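Local coordinates for protein S-adenosylmethionine tRNA ribosyltransferase (Rhodococcus sp., PDB 2NS0) that is of unknown function but is possibly an S-adenosylmethionine tRNA ribosyltransferase, with a small domain probably of helix-turn-helix type, at residues A[45-53]-A[70-79]. Numbering follows the deposited sequence.
Sequences PVREAAGRL and PRSARGPIRI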
loop_
_atom_site.group_PDB
_atom_site.type_symbol
_atom_site.label_atom_id
_atom_site.label_comp_id
_atom_site.label_asym_id
_atom_site.label_seq_id
_atom_site.Cartn_x
_atom_site.Cartn_y
_atom_site.Cartn_z
ATOM N N PRO A 45 -6.192 3.727 -7.037
ATOM C CA PRO A 45 -6.166 4.556 -5.820
ATOM C C PRO A 45 -5.229 4.062 -4.684
ATOM O O PRO A 45 -4.558 4.886 -4.038
ATOM C CB PRO A 45 -7.645 4.560 -5.376
ATOM C CG PRO A 45 -8.393 4.441 -6.647
ATOM C CD PRO A 45 -7.586 3.479 -7.484
ATOM N N VAL A 46 -5.165 2.744 -4.457
ATOM C CA VAL A 46 -4.302 2.182 -3.413
ATOM C C VAL A 46 -2.837 2.374 -3.772
ATOM O O VAL A 46 -2.034 2.701 -2.911
ATOM C CB VAL A 46 -4.584 0.672 -3.132
ATOM C CG1 VAL A 46 -3.448 0.093 -2.365
ATOM C CG2 VAL A 46 -5.873 0.465 -2.305
ATOM N N ARG A 47 -2.468 2.165 -5.037
ATOM C CA ARG A 47 -1.101 2.492 -5.518
ATOM C C ARG A 47 -0.720 3.947 -5.332
ATOM O O ARG A 47 0.425 4.245 -4.960
ATOM C CB ARG A 47 -0.905 2.095 -6.980
ATOM C CG ARG A 47 -0.970 0.592 -7.174
ATOM C CD ARG A 47 -0.631 0.193 -8.621
ATOM N NE ARG A 47 -0.248 -1.218 -8.734
ATOM C CZ ARG A 47 0.936 -1.671 -9.183
ATOM N NH1 ARG A 47 1.917 -0.851 -9.576
ATOM N NH2 ARG A 47 1.157 -2.968 -9.243
ATOM N N GLU A 48 -1.657 4.861 -5.569
ATOM C CA GLU A 48 -1.389 6.287 -5.376
ATOM C C GLU A 48 -1.130 6.582 -3.913
ATOM O O GLU A 48 -0.187 7.290 -3.581
ATOM C CB GLU A 48 -2.516 7.180 -5.916
ATOM C CG GLU A 48 -2.666 7.145 -7.416
ATOM C CD GLU A 48 -1.524 7.828 -8.128
ATOM O OE1 GLU A 48 -0.905 8.767 -7.559
ATOM O OE2 GLU A 48 -1.242 7.434 -9.277
ATOM N N ALA A 49 -1.960 6.011 -3.042
ATOM C CA ALA A 49 -1.779 6.145 -1.593
ATOM C C ALA A 49 -0.429 5.631 -1.100
ATOM O O ALA A 49 0.285 6.350 -0.358
ATOM C CB ALA A 49 -2.942 5.474 -0.834
ATOM N N ALA A 50 -0.086 4.395 -1.469
ATOM C CA ALA A 50 1.241 3.834 -1.197
ATOM C C ALA A 50 2.352 4.785 -1.720
ATOM O O ALA A 50 3.368 4.978 -1.074
ATOM C CB ALA A 50 1.342 2.421 -1.825
ATOM N N GLY A 51 2.138 5.394 -2.889
ATOM C CA GLY A 51 3.147 6.327 -3.484
ATOM C C GLY A 51 3.342 7.561 -2.604
ATOM O O GLY A 51 4.472 7.993 -2.340
ATOM N N ARG A 52 2.238 8.124 -2.132
ATOM C CA ARG A 52 2.316 9.226 -1.187
ATOM C C ARG A 52 3.030 8.866 0.133
ATOM O O ARG A 52 3.850 9.638 0.620
ATOM C CB ARG A 52 0.919 9.830 -0.930
ATOM C CG ARG A 52 0.367 10.596 -2.140
ATOM C CD ARG A 52 -0.973 11.330 -1.821
ATOM N NE ARG A 52 -1.969 10.418 -1.264
ATOM C CZ ARG A 52 -2.854 9.717 -1.978
ATOM N NH1 ARG A 52 -2.918 9.828 -3.305
ATOM N NH2 ARG A 52 -3.699 8.909 -1.350
ATOM N N LEU A 53 2.725 7.704 0.713
ATOM C CA LEU A 53 3.386 7.283 1.942
ATOM C C LEU A 53 4.856 6.926 1.729
ATOM O O LEU A 53 5.679 7.093 2.624
ATOM C CB LEU A 53 2.637 6.105 2.589
ATOM C CG LEU A 53 1.257 6.483 3.121
ATOM C CD1 LEU A 53 0.631 5.238 3.800
ATOM C CD2 LEU A 53 1.316 7.633 4.055
ATOM N N PRO A 70 5.285 2.594 -6.801
ATOM C CA PRO A 70 4.034 1.857 -7.088
ATOM C C PRO A 70 3.222 2.495 -8.210
ATOM O O PRO A 70 2.383 1.832 -8.829
ATOM C CB PRO A 70 3.230 2.020 -5.788
ATOM C CG PRO A 70 3.721 3.269 -5.215
ATOM C CD PRO A 70 5.218 3.183 -5.448
ATOM N N ARG A 71 3.464 3.779 -8.452
ATOM C CA ARG A 71 2.744 4.508 -9.504
ATOM C C ARG A 71 3.249 4.130 -10.889
ATOM O O ARG A 71 2.512 4.269 -11.866
ATOM C CB ARG A 71 2.784 6.035 -9.251
ATOM C CG ARG A 71 1.904 6.460 -8.061
ATOM C CD ARG A 71 2.422 7.723 -7.392
ATOM N NE ARG A 71 3.793 7.532 -6.888
ATOM C CZ ARG A 71 4.370 8.326 -5.994
ATOM N NH1 ARG A 71 3.718 9.371 -5.491
ATOM N NH2 ARG A 71 5.602 8.076 -5.602
ATOM N N SER A 72 4.484 3.625 -10.959
ATOM C CA SER A 72 5.171 3.233 -12.228
ATOM C C SER A 72 5.246 1.738 -12.505
ATOM O O SER A 72 5.292 1.326 -13.657
ATOM C CB SER A 72 6.606 3.717 -12.212
ATOM O OG SER A 72 6.606 5.115 -12.238
ATOM N N ALA A 73 5.308 0.954 -11.433
ATOM C CA ALA A 73 5.565 -0.501 -11.454
ATOM C C ALA A 73 4.397 -1.267 -12.061
ATOM O O ALA A 73 3.251 -0.987 -11.777
ATOM C CB ALA A 73 5.860 -1.046 -10.012
ATOM N N ARG A 74 4.731 -2.248 -12.894
ATOM C CA ARG A 74 3.763 -3.110 -13.564
ATOM C C ARG A 74 3.596 -4.395 -12.760
ATOM O O ARG A 74 4.561 -5.079 -12.418
ATOM C CB ARG A 74 4.228 -3.420 -15.004
ATOM C CG ARG A 74 3.442 -4.544 -15.689
ATOM C CD ARG A 74 4.097 -5.003 -17.013
ATOM N NE ARG A 74 4.271 -3.886 -17.950
ATOM C CZ ARG A 74 3.318 -3.455 -18.783
ATOM N NH1 ARG A 74 2.126 -4.065 -18.803
ATOM N NH2 ARG A 74 3.554 -2.419 -19.603
ATOM N N GLY A 75 2.351 -4.712 -12.444
ATOM C CA GLY A 75 2.045 -5.944 -11.761
ATOM C C GLY A 75 2.305 -5.925 -10.272
ATOM O O GLY A 75 2.541 -4.866 -9.703
ATOM N N PRO A 76 2.198 -7.106 -9.627
ATOM C CA PRO A 76 2.198 -7.266 -8.181
ATOM C C PRO A 76 3.385 -6.632 -7.458
ATOM O O PRO A 76 4.540 -6.783 -7.869
ATOM C CB PRO A 76 2.175 -8.796 -7.986
ATOM C CG PRO A 76 1.497 -9.321 -9.199
ATOM C CD PRO A 76 1.978 -8.405 -10.310
ATOM N N ILE A 77 3.073 -5.928 -6.381
ATOM C CA ILE A 77 4.059 -5.243 -5.605
ATOM C C ILE A 77 3.783 -5.540 -4.123
ATOM O O ILE A 77 2.699 -6.028 -3.770
ATOM C CB ILE A 77 4.017 -3.705 -5.843
ATOM C CG1 ILE A 77 2.585 -3.153 -5.509
ATOM C CG2 ILE A 77 4.548 -3.364 -7.291
ATOM C CD1 ILE A 77 2.366 -1.622 -5.483
ATOM N N ARG A 78 4.764 -5.249 -3.275
ATOM C CA ARG A 78 4.624 -5.417 -1.815
ATOM C C ARG A 78 4.730 -4.062 -1.136
ATOM O O ARG A 78 5.424 -3.187 -1.638
ATOM C CB ARG A 78 5.739 -6.323 -1.274
ATOM C CG ARG A 78 5.786 -7.741 -1.854
ATOM C CD ARG A 78 4.432 -8.459 -1.726
ATOM N NE ARG A 78 3.971 -8.645 -0.336
ATOM C CZ ARG A 78 2.834 -9.271 -0.036
ATOM N NH1 ARG A 78 2.071 -9.748 -1.004
ATOM N NH2 ARG A 78 2.442 -9.437 1.215
ATOM N N ILE A 79 4.046 -3.877 -0.001
ATOM C CA ILE A 79 4.172 -2.618 0.785
ATOM C C ILE A 79 4.648 -2.929 2.192
ATOM O O ILE A 79 4.068 -3.784 2.837
ATOM C CB ILE A 79 2.815 -1.829 0.864
ATOM C CG1 ILE A 79 2.203 -1.648 -0.539
ATOM C CG2 ILE A 79 2.982 -0.495 1.573
ATOM C CD1 ILE A 79 0.643 -1.289 -0.521
#
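Arg-47 reaches from helix 43-55 into the curve of the 70-79 segment. Arg-47 CB lies nearest Pro-70 O, 3.8 Å away, with Pro-70 CB a little further off. The chain then runs extended from CG to NE, so that CG, CD and NE all pass the same oxygen, Arg-47 CD coming within 3.4 Å of Pro-70 O and NE also nearing Ile-77 CD1. CZ sits between Ala-73 O and Gly-75 O. At the tip, Arg-47 NH1 donates to two carbonyls: to Pro-70 O at 2.8 Å, 19° out of the guanidinium plane, and more weakly to Ala-73 O, where the N-H...O angle is only 118°. Arg-47 NH2 donates to Gly-75 O over a very short 2.4 Å, a length to be read with caution. Two of the acceptors, Pro-70 O and Gly-75 O, lie near the plane at the edge, while Ile-77 CD1 covers one face. Closer to the helix, Pro-70 CG rests on Gly-51 N, and Arg-71 lays its guanidinium flat over Gly-51 CA, its NE in a salt bridge with Asp-69 and its NH1 in one with Asp-55. Replacing Arg-71 by alanine is likely to uncover Gly-51 CA and leave both aspartates without this partner. Ala-50 CB touches Pro-70 CG and Ile-79 CD1, joining the helix to strand 78-81. The whole ties a helix to the loop linking strands 66-67 and 78-81 of an antiparallel sheet, consistent with the winged helix-turn-helix fold.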